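PDB 1T5O: putative methylthioribose-1-phosphate isomerase from Archaeoglobus fulgidus, which probably catalyses the interconversion of methylthioribose-1-phosphate and methylthioribulose-1-phosphate, an isomerisation in methionine biosynthesis. Local coordinates for residues 236-241 with 270-275; 279-284 with 309-314; 229-234 with 261-266. All coordinates share one frame; numbering follows the deposited sequence.

Interaction 1. Residues 236-241 with 270-275; sequences IVRDAV and FDWERT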
loop_
_atom_site.group_PDB
_atom_site.type_symbol
_atom_site.label_atom_id
_atom_site.label_comp_id
_atom_site.label_asym_id
_atom_site.label_seq_id
_atom_site.Cartn_x
_atom_site.Cartn_y
_atom_site.Cartn_z
ATOM N N ILE A 236 -21.395 10.494 2.750
ATOM C CA ILE A 236 -21.231 11.665 1.907
ATOM C C ILE A 236 -21.829 12.896 2.574
ATOM O O ILE A 236 -23.030 12.938 2.848
ATOM C CB ILE A 236 -21.883 11.439 0.533
ATOM C CG1 ILE A 236 -21.229 10.198 -0.134
ATOM C CG2 ILE A 236 -21.714 12.727 -0.332
ATOM C CD1 ILE A 236 -21.814 9.756 -1.466
ATOM N N VAL A 237 -20.975 13.882 2.855
ATOM C CA VAL A 237 -21.403 15.127 3.490
ATOM C C VAL A 237 -21.345 16.233 2.437
ATOM O O VAL A 237 -20.927 15.980 1.303
ATOM C CB VAL A 237 -20.536 15.452 4.740
ATOM C CG1 VAL A 237 -20.723 14.334 5.781
ATOM C CG2 VAL A 237 -19.048 15.616 4.356
ATOM N N ARG A 238 -21.742 17.452 2.795
ATOM C CA ARG A 238 -21.819 18.515 1.807
ATOM C C ARG A 238 -20.572 18.916 1.072
ATOM O O ARG A 238 -20.674 19.462 -0.027
ATOM C CB ARG A 238 -22.480 19.764 2.400
ATOM C CG ARG A 238 -23.921 19.508 2.798
ATOM C CD ARG A 238 -24.763 20.769 2.761
ATOM N NE ARG A 238 -24.161 21.874 3.482
ATOM C CZ ARG A 238 -24.154 22.007 4.802
ATOM N NH1 ARG A 238 -24.723 21.091 5.579
ATOM N NH2 ARG A 238 -23.584 23.071 5.346
ATOM N N ASP A 239 -19.406 18.676 1.655
ATOM C CA ASP A 239 -18.163 19.030 0.979
ATOM C C ASP A 239 -17.239 17.848 0.777
ATOM O O ASP A 239 -16.085 18.028 0.377
ATOM C CB ASP A 239 -17.423 20.112 1.765
ATOM C CG ASP A 239 -17.195 19.733 3.240
ATOM O OD1 ASP A 239 -16.483 20.483 3.926
ATOM O OD2 ASP A 239 -17.726 18.708 3.730
ATOM N N ALA A 240 -17.701 16.629 1.039
ATOM C CA ALA A 240 -16.769 15.511 0.867
ATOM C C ALA A 240 -17.333 14.117 0.901
ATOM O O ALA A 240 -18.391 13.876 1.447
ATOM C CB ALA A 240 -15.644 15.601 1.923
ATOM N N VAL A 241 -16.577 13.197 0.310
ATOM C CA VAL A 241 -16.943 11.793 0.320
ATOM C C VAL A 241 -15.983 11.065 1.258
ATOM O O VAL A 241 -14.776 11.078 1.032
ATOM C CB VAL A 241 -16.826 11.163 -1.092
ATOM C CG1 VAL A 241 -17.056 9.674 -1.005
ATOM C CG2 VAL A 241 -17.895 11.791 -2.039
ATOM N N PHE A 270 -25.870 9.407 2.168
ATOM C CA PHE A 270 -25.684 10.840 2.274
ATOM C C PHE A 270 -26.054 11.282 3.703
ATOM O O PHE A 270 -26.951 10.714 4.305
ATOM C CB PHE A 270 -26.555 11.582 1.263
ATOM C CG PHE A 270 -26.091 11.416 -0.168
ATOM C CD1 PHE A 270 -26.174 10.165 -0.809
ATOM C CD2 PHE A 270 -25.566 12.497 -0.861
ATOM C CE1 PHE A 270 -25.729 10.004 -2.145
ATOM C CE2 PHE A 270 -25.126 12.348 -2.186
ATOM C CZ PHE A 270 -25.208 11.112 -2.827
ATOM N N ASP A 271 -25.336 12.271 4.226
ATOM C CA ASP A 271 -25.549 12.825 5.584
ATOM C C ASP A 271 -25.414 14.321 5.273
ATOM O O ASP A 271 -24.476 14.977 5.728
ATOM C CB ASP A 271 -24.413 12.349 6.511
ATOM C CG ASP A 271 -24.694 12.607 7.998
ATOM O OD1 ASP A 271 -25.733 13.220 8.359
ATOM O OD2 ASP A 271 -23.861 12.184 8.816
ATOM N N TRP A 272 -26.390 14.846 4.524
ATOM C CA TRP A 272 -26.340 16.216 4.012
ATOM C C TRP A 272 -26.455 17.385 4.973
ATOM O O TRP A 272 -26.254 18.532 4.555
ATOM C CB TRP A 272 -27.364 16.379 2.870
ATOM C CG TRP A 272 -26.903 17.303 1.759
ATOM C CD1 TRP A 272 -27.469 18.483 1.387
ATOM C CD2 TRP A 272 -25.775 17.106 0.891
ATOM N NE1 TRP A 272 -26.762 19.040 0.341
ATOM C CE2 TRP A 272 -25.719 18.212 0.019
ATOM C CE3 TRP A 272 -24.807 16.098 0.770
ATOM C CZ2 TRP A 272 -24.728 18.348 -0.968
ATOM C CZ3 TRP A 272 -23.814 16.230 -0.216
ATOM C CH2 TRP A 272 -23.794 17.359 -1.070
ATOM N N GLU A 273 -26.786 17.114 6.238
ATOM C CA GLU A 273 -26.839 18.187 7.224
ATOM C C GLU A 273 -25.404 18.501 7.706
ATOM O O GLU A 273 -25.138 19.540 8.292
ATOM C CB GLU A 273 -27.680 17.757 8.429
ATOM C CG GLU A 273 -29.167 17.569 8.113
ATOM C CD GLU A 273 -29.879 18.877 7.789
ATOM O OE1 GLU A 273 -29.241 19.953 7.823
ATOM O OE2 GLU A 273 -31.092 18.829 7.501
ATOM N N ARG A 274 -24.481 17.589 7.446
ATOM C CA ARG A 274 -23.109 17.757 7.918
ATOM C C ARG A 274 -22.109 18.202 6.850
ATOM O O ARG A 274 -22.399 18.171 5.645
ATOM C CB ARG A 274 -22.620 16.416 8.481
ATOM C CG ARG A 274 -23.556 15.692 9.495
ATOM C CD ARG A 274 -23.348 16.156 10.955
ATOM N NE ARG A 274 -24.002 17.437 11.217
ATOM C CZ ARG A 274 -25.316 17.613 11.339
ATOM N NH1 ARG A 274 -26.156 16.588 11.228
ATOM N NH2 ARG A 274 -25.794 18.825 11.604
ATOM N N THR A 275 -20.928 18.614 7.325
ATOM C CA THR A 275 -19.790 18.946 6.473
ATOM C C THR A 275 -18.639 18.125 7.051
ATOM O O THR A 275 -18.764 17.526 8.132
ATOM C CB THR A 275 -19.423 20.439 6.453
ATOM O OG1 THR A 275 -19.200 20.912 7.784
ATOM C CG2 THR A 275 -20.519 21.228 5.766
HETATM O O HOH W 1 -23.902 22.088 8.230
#
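The beta hairpin of strands 235-237 and 240-244, closed by the type I turn V237-A240, is clasped by a second type I turn, D271-R274, in the loop after strand 261-264. R238 does most of the gripping. R238 N donates a nearly straight hydrogen bond to R274 O (3.0 Å, 175°), and R238 CB leans on the same oxygen. R238 CG, anti to the carbonyl carbon, sits over the five-membered ring of W272 as a CH-pi contact, 3.6 Å from its centroid, while R238 CD lies 3.6 Å from W272 NE1. There the chain bends (chi3 -51°), so that the guanidinium leaves the indole at a steep 73°; NE has a long, weak ion pair with E332. R238 NH1 donates a hydrogen bond to W272 O at 3.2 Å, in the guanidinium plane although above the carbonyl plane, adds a weak bond to E273 O, and reaches that oxygen again through a water. T275 CG2 covers one guanidinium face near NH2.

Within strand 235-237 a single bridge joins I236 to F270, and D271 N donates to I236 O at 2.8 Å. D239 OD2 is taken by A276 N. The side chain of I236 lies about 8 Å from that of D234, the predicted proton donor. Side by side with F270, I236 puts CD1 over one ring face, 4.1 Å from the centroid.

Interaction 2. Residues 279-284 with 309-314; sequences VVIEER and FDPTPL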
loop_
_atom_site.group_PDB
_atom_site.type_symbol
_atom_site.label_atom_id
_atom_site.label_comp_id
_atom_site.label_asym_id
_atom_site.label_seq_id
_atom_site.Cartn_x
_atom_site.Cartn_y
_atom_site.Cartn_z
ATOM N N VAL A 279 -17.173 15.414 11.079
ATOM C CA VAL A 279 -16.835 13.998 11.120
ATOM C C VAL A 279 -15.519 13.656 11.795
ATOM O O VAL A 279 -14.494 14.281 11.527
ATOM C CB VAL A 279 -16.818 13.457 9.662
ATOM C CG1 VAL A 279 -16.525 11.957 9.636
ATOM C CG2 VAL A 279 -18.147 13.777 8.982
ATOM N N VAL A 280 -15.529 12.668 12.677
ATOM C CA VAL A 280 -14.278 12.279 13.300
ATOM C C VAL A 280 -13.851 10.953 12.686
ATOM O O VAL A 280 -14.651 10.013 12.579
ATOM C CB VAL A 280 -14.400 12.136 14.838
ATOM C CG1 VAL A 280 -14.858 13.457 15.456
ATOM C CG2 VAL A 280 -15.351 11.033 15.183
ATOM N N ILE A 281 -12.607 10.888 12.226
ATOM C CA ILE A 281 -12.098 9.651 11.632
ATOM C C ILE A 281 -11.401 8.815 12.690
ATOM O O ILE A 281 -10.416 9.227 13.287
ATOM C CB ILE A 281 -11.104 9.919 10.468
ATOM C CG1 ILE A 281 -11.837 10.581 9.287
ATOM C CG2 ILE A 281 -10.456 8.580 10.017
ATOM C CD1 ILE A 281 -10.888 11.268 8.287
ATOM N N GLU A 282 -11.927 7.626 12.901
ATOM C CA GLU A 282 -11.389 6.689 13.871
ATOM C C GLU A 282 -10.087 6.040 13.406
ATOM O O GLU A 282 -9.854 5.862 12.215
ATOM C CB GLU A 282 -12.443 5.611 14.128
ATOM C CG GLU A 282 -13.243 5.269 12.857
ATOM C CD GLU A 282 -14.670 4.765 13.150
ATOM O OE1 GLU A 282 -15.337 5.320 14.065
ATOM O OE2 GLU A 282 -15.132 3.828 12.456
ATOM N N GLU A 283 -9.249 5.680 14.367
ATOM C CA GLU A 283 -7.989 5.009 14.111
ATOM C C GLU A 283 -8.282 3.515 14.225
ATOM O O GLU A 283 -9.052 3.129 15.083
ATOM C CB GLU A 283 -6.980 5.375 15.190
ATOM C CG GLU A 283 -6.180 6.628 14.939
ATOM C CD GLU A 283 -5.156 6.413 13.871
ATOM O OE1 GLU A 283 -4.171 5.664 14.103
ATOM O OE2 GLU A 283 -5.356 6.992 12.787
ATOM N N ARG A 284 -7.666 2.697 13.373
ATOM C CA ARG A 284 -7.825 1.242 13.408
ATOM C C ARG A 284 -6.609 0.674 14.136
ATOM O O ARG A 284 -5.590 1.353 14.271
ATOM C CB ARG A 284 -7.926 0.663 11.990
ATOM C CG ARG A 284 -9.257 0.996 11.273
ATOM C CD ARG A 284 -10.495 0.479 12.023
ATOM N NE ARG A 284 -11.768 0.851 11.381
ATOM C CZ ARG A 284 -12.652 1.736 11.865
ATOM N NH1 ARG A 284 -12.426 2.366 13.015
ATOM N NH2 ARG A 284 -13.774 1.990 11.203
ATOM N N PHE A 309 -10.576 5.996 7.336
ATOM C CA PHE A 309 -11.077 6.609 6.112
ATOM C C PHE A 309 -10.346 7.902 5.840
ATOM O O PHE A 309 -9.582 8.391 6.675
ATOM C CB PHE A 309 -12.556 7.034 6.274
ATOM C CG PHE A 309 -13.457 5.975 6.856
ATOM C CD1 PHE A 309 -13.736 5.958 8.214
ATOM C CD2 PHE A 309 -14.022 5.004 6.039
ATOM C CE1 PHE A 309 -14.566 4.984 8.759
ATOM C CE2 PHE A 309 -14.852 4.026 6.565
ATOM C CZ PHE A 309 -15.128 4.012 7.930
ATOM N N ASP A 310 -10.616 8.467 4.666
ATOM C CA ASP A 310 -10.141 9.795 4.344
ATOM C C ASP A 310 -11.279 10.520 3.626
ATOM O O ASP A 310 -12.226 9.897 3.153
ATOM C CB ASP A 310 -8.823 9.833 3.512
ATOM C CG ASP A 310 -8.859 9.034 2.196
ATOM O OD1 ASP A 310 -9.918 8.834 1.557
ATOM O OD2 ASP A 310 -7.746 8.639 1.773
ATOM N N PRO A 311 -11.237 11.851 3.602
ATOM C CA PRO A 311 -12.274 12.628 2.927
ATOM C C PRO A 311 -11.790 13.033 1.529
ATOM O O PRO A 311 -10.685 13.536 1.371
ATOM C CB PRO A 311 -12.463 13.838 3.836
ATOM C CG PRO A 311 -11.087 14.004 4.550
ATOM C CD PRO A 311 -10.352 12.691 4.437
ATOM N N THR A 312 -12.599 12.762 0.519
ATOM C CA THR A 312 -12.270 13.148 -0.847
ATOM C C THR A 312 -13.148 14.384 -1.117
ATOM O O THR A 312 -14.381 14.296 -1.033
ATOM C CB THR A 312 -12.647 12.023 -1.876
ATOM O OG1 THR A 312 -11.781 10.891 -1.713
ATOM C CG2 THR A 312 -12.537 12.538 -3.296
ATOM N N PRO A 313 -12.533 15.546 -1.427
ATOM C CA PRO A 313 -13.348 16.740 -1.696
ATOM C C PRO A 313 -14.236 16.497 -2.919
ATOM O O PRO A 313 -13.816 15.832 -3.882
ATOM C CB PRO A 313 -12.303 17.836 -1.927
ATOM C CG PRO A 313 -11.102 17.072 -2.486
ATOM C CD PRO A 313 -11.095 15.804 -1.667
ATOM N N LEU A 314 -15.455 17.040 -2.898
ATOM C CA LEU A 314 -16.366 16.828 -4.018
ATOM C C LEU A 314 -15.838 17.435 -5.312
ATOM O O LEU A 314 -16.305 17.091 -6.396
ATOM C CB LEU A 314 -17.759 17.373 -3.684
ATOM C CG LEU A 314 -18.450 16.463 -2.663
ATOM C CD1 LEU A 314 -19.785 17.089 -2.253
ATOM C CD2 LEU A 314 -18.653 15.060 -3.259
#
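F309 opens the edge strand 309-313 of the three-stranded antiparallel sheet, and the extended loop 279-284, itself without regular structure, passes alongside it on the way to helix 287-290. The contact is small, burying 220 Å². Between the two segments, I281 packs against the F309 backbone; just before F309, E282 and R284 make backbone hydrogen bonds with A308 and N306.

Two methyls of I281 close on the F309 carbonyl oxygen: CD1, and CG2, which is anti to the backbone N and lies 3.5 Å from F309 O. The apolar pair is I281 CD1 with P311 CD at 4.1 Å, the two side chains crossing at about a right angle. This packing buries F309 N and O, neither of which has a polar partner in the model. F242 of strand 240-244 touches both I281 and P311. I219 of the second subunit packs on I281, so the contact borders the dimer interface; there P311 O accepts a hydrogen bond from Q222 of that subunit.

The charged part is a salt bridge within the loop: R284 NH2 to E282 OE2, 2.6 Å and 163°, made on the anti lone pair of the carboxylate and in the guanidinium plane. With CG in the crowded position between N and the carbonyl carbon, E282 runs beside F309 and brings OE2 to the ring edge. The ring also touches D234, the predicted proton donor, so F309 probably borders the active site. The guanidinium stands at 82° to the phenyl plane, with R284 NH2 3.9 Å from F309 CE1.

Interaction 3. Residues 229-234 with 261-266; sequences VIVGAD and FYVAAP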
loop_
_atom_site.group_PDB
_atom_site.type_symbol
_atom_site.label_atom_id
_atom_site.label_comp_id
_atom_site.label_asym_id
_atom_site.label_seq_id
_atom_site.Cartn_x
_atom_site.Cartn_y
_atom_site.Cartn_z
ATOM N N VAL A 229 -12.612 5.808 -12.929
ATOM C CA VAL A 229 -12.469 5.297 -11.581
ATOM C C VAL A 229 -13.878 5.241 -10.996
ATOM O O VAL A 229 -14.655 6.176 -11.181
ATOM C CB VAL A 229 -11.637 6.257 -10.675
ATOM C CG1 VAL A 229 -11.564 5.682 -9.272
ATOM C CG2 VAL A 229 -10.219 6.456 -11.239
ATOM N N ILE A 230 -14.217 4.151 -10.317
ATOM C CA ILE A 230 -15.518 4.083 -9.635
ATOM C C ILE A 230 -15.281 3.479 -8.252
ATOM O O ILE A 230 -14.743 2.378 -8.122
ATOM C CB ILE A 230 -16.603 3.204 -10.366
ATOM C CG1 ILE A 230 -16.780 3.637 -11.828
ATOM C CG2 ILE A 230 -17.963 3.393 -9.650
ATOM C CD1 ILE A 230 -17.864 2.797 -12.607
ATOM N N VAL A 231 -15.644 4.230 -7.221
ATOM C CA VAL A 231 -15.479 3.754 -5.856
ATOM C C VAL A 231 -16.818 3.876 -5.137
ATOM O O VAL A 231 -17.780 4.465 -5.654
ATOM C CB VAL A 231 -14.419 4.581 -5.062
ATOM C CG1 VAL A 231 -13.037 4.410 -5.710
ATOM C CG2 VAL A 231 -14.833 6.053 -4.993
ATOM N N GLY A 232 -16.898 3.285 -3.955
ATOM C CA GLY A 232 -18.129 3.395 -3.193
ATOM C C GLY A 232 -17.918 4.519 -2.183
ATOM O O GLY A 232 -16.972 5.316 -2.319
ATOM N N ALA A 233 -18.783 4.581 -1.175
ATOM C CA ALA A 233 -18.682 5.609 -0.142
ATOM C C ALA A 233 -19.191 5.096 1.190
ATOM O O ALA A 233 -20.116 4.290 1.246
ATOM C CB ALA A 233 -19.491 6.819 -0.517
ATOM N N ASP A 234 -18.603 5.588 2.271
ATOM C CA ASP A 234 -19.087 5.194 3.578
ATOM C C ASP A 234 -20.022 6.278 4.071
ATOM O O ASP A 234 -20.949 6.014 4.831
ATOM C CB ASP A 234 -17.925 5.024 4.529
ATOM C CG ASP A 234 -17.153 3.768 4.239
ATOM O OD1 ASP A 234 -17.753 2.667 4.367
ATOM O OD2 ASP A 234 -15.962 3.872 3.871
ATOM N N PHE A 261 -13.847 10.395 -12.134
ATOM C CA PHE A 261 -13.848 9.732 -10.825
ATOM C C PHE A 261 -15.297 9.700 -10.315
ATOM O O PHE A 261 -15.909 10.734 -10.028
ATOM C CB PHE A 261 -12.932 10.507 -9.854
ATOM C CG PHE A 261 -12.762 9.846 -8.509
ATOM C CD1 PHE A 261 -11.667 9.011 -8.255
ATOM C CD2 PHE A 261 -13.668 10.108 -7.471
ATOM C CE1 PHE A 261 -11.464 8.454 -6.997
ATOM C CE2 PHE A 261 -13.473 9.550 -6.200
ATOM C CZ PHE A 261 -12.376 8.726 -5.962
ATOM N N TYR A 262 -15.855 8.504 -10.234
ATOM C CA TYR A 262 -17.239 8.355 -9.800
ATOM C C TYR A 262 -17.371 7.700 -8.439
ATOM O O TYR A 262 -16.578 6.832 -8.082
ATOM C CB TYR A 262 -18.013 7.512 -10.834
ATOM C CG TYR A 262 -18.053 8.144 -12.199
ATOM C CD1 TYR A 262 -18.650 9.396 -12.389
ATOM C CD2 TYR A 262 -17.478 7.495 -13.309
ATOM C CE1 TYR A 262 -18.676 9.979 -13.634
ATOM C CE2 TYR A 262 -17.493 8.082 -14.583
ATOM C CZ TYR A 262 -18.093 9.314 -14.735
ATOM O OH TYR A 262 -18.151 9.890 -15.969
ATOM N N VAL A 263 -18.372 8.135 -7.681
ATOM C CA VAL A 263 -18.647 7.538 -6.383
ATOM C C VAL A 263 -20.073 6.964 -6.473
ATOM O O VAL A 263 -21.038 7.682 -6.758
ATOM C CB VAL A 263 -18.593 8.576 -5.223
ATOM C CG1 VAL A 263 -19.032 7.892 -3.953
ATOM C CG2 VAL A 263 -17.159 9.134 -5.057
ATOM N N ALA A 264 -20.197 5.666 -6.261
ATOM C CA ALA A 264 -21.508 5.029 -6.332
ATOM C C ALA A 264 -22.020 4.835 -4.904
ATOM O O ALA A 264 -21.381 4.150 -4.104
ATOM C CB ALA A 264 -21.386 3.658 -7.054
ATOM N N ALA A 265 -23.158 5.441 -4.572
ATOM C CA ALA A 265 -23.715 5.273 -3.215
ATOM C C ALA A 265 -25.176 5.621 -3.195
ATOM O O ALA A 265 -25.581 6.579 -3.833
ATOM C CB ALA A 265 -22.985 6.155 -2.208
ATOM N N PRO A 266 -25.980 4.870 -2.420
ATOM C CA PRO A 266 -27.416 5.142 -2.337
ATOM C C PRO A 266 -27.716 6.363 -1.491
ATOM O O PRO A 266 -26.865 6.848 -0.751
ATOM C CB PRO A 266 -27.988 3.858 -1.728
ATOM C CG PRO A 266 -26.921 3.451 -0.779
ATOM C CD PRO A 266 -25.612 3.721 -1.565
HETATM O O HOH W 2 -21.257 2.831 -1.622
#
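The F261 ring, on the parallel pair 229-231/261-264 at the heart of the Rossmann-like sheet, is met obliquely by two valines: V229 CG1 lies 3.5 Å from F261 CD1, and V231 CG2 lies 3.8 Å from F261 CZ. CG of F261 is anti to its backbone N (chi1 -175°), swinging the phenyl group toward the neighbouring strand. T247 and S251 also touch it; they belong to helix 247-256, which lies between the two strands along the chain in a beta-alpha-beta unit. The Y262 ring, on the other side of the sheet with I230, has I230 CG1 at its edge and V229 O obliquely placed.

The strands run parallel, 23° apart, with V229, I230 and V231 opposite F261, Y262 and V263. Y262 N donates to V229 O, from above the carbonyl plane, and Y262 O accepts from V231 N in plane. A264 N then binds V231 O at 2.8 Å, nearly along the C=O axis.

Past this bond a water replaces the next rung, accepting from A233 N and donating to A264 O. This is the C-terminal end of the parallel strands, the usual place for active sites in Rossmann-like folds, and D234, the predicted proton donor, follows directly. V231 touches the predicted substrate-binding residue N243. Next to the bridging water, A233 CB rests 3.6 Å from V263 CG1.

How the interactions relate
Interaction 3 lies deepest, inside the seven-stranded mixed sheet, with centres of interactions 1 and 2 about 14 and 15 Å away and those two 12 Å from each other. From 229-234 the chain leads into 236-241, then through helix 247-256 to 261-266 and 270-275, so interactions 3 and 1 interlock; interaction 2 follows both. Interactions 1 and 2 share the small antiparallel sheet, where V241 O and T312 N probably bond at 2.8 Å. V241 also packs on A233 and V263, tying that sheet to the large one. D234 of interaction 3 and F309 of interaction 2 sit at the joint of the two sheets, so both contribute to the predicted active site.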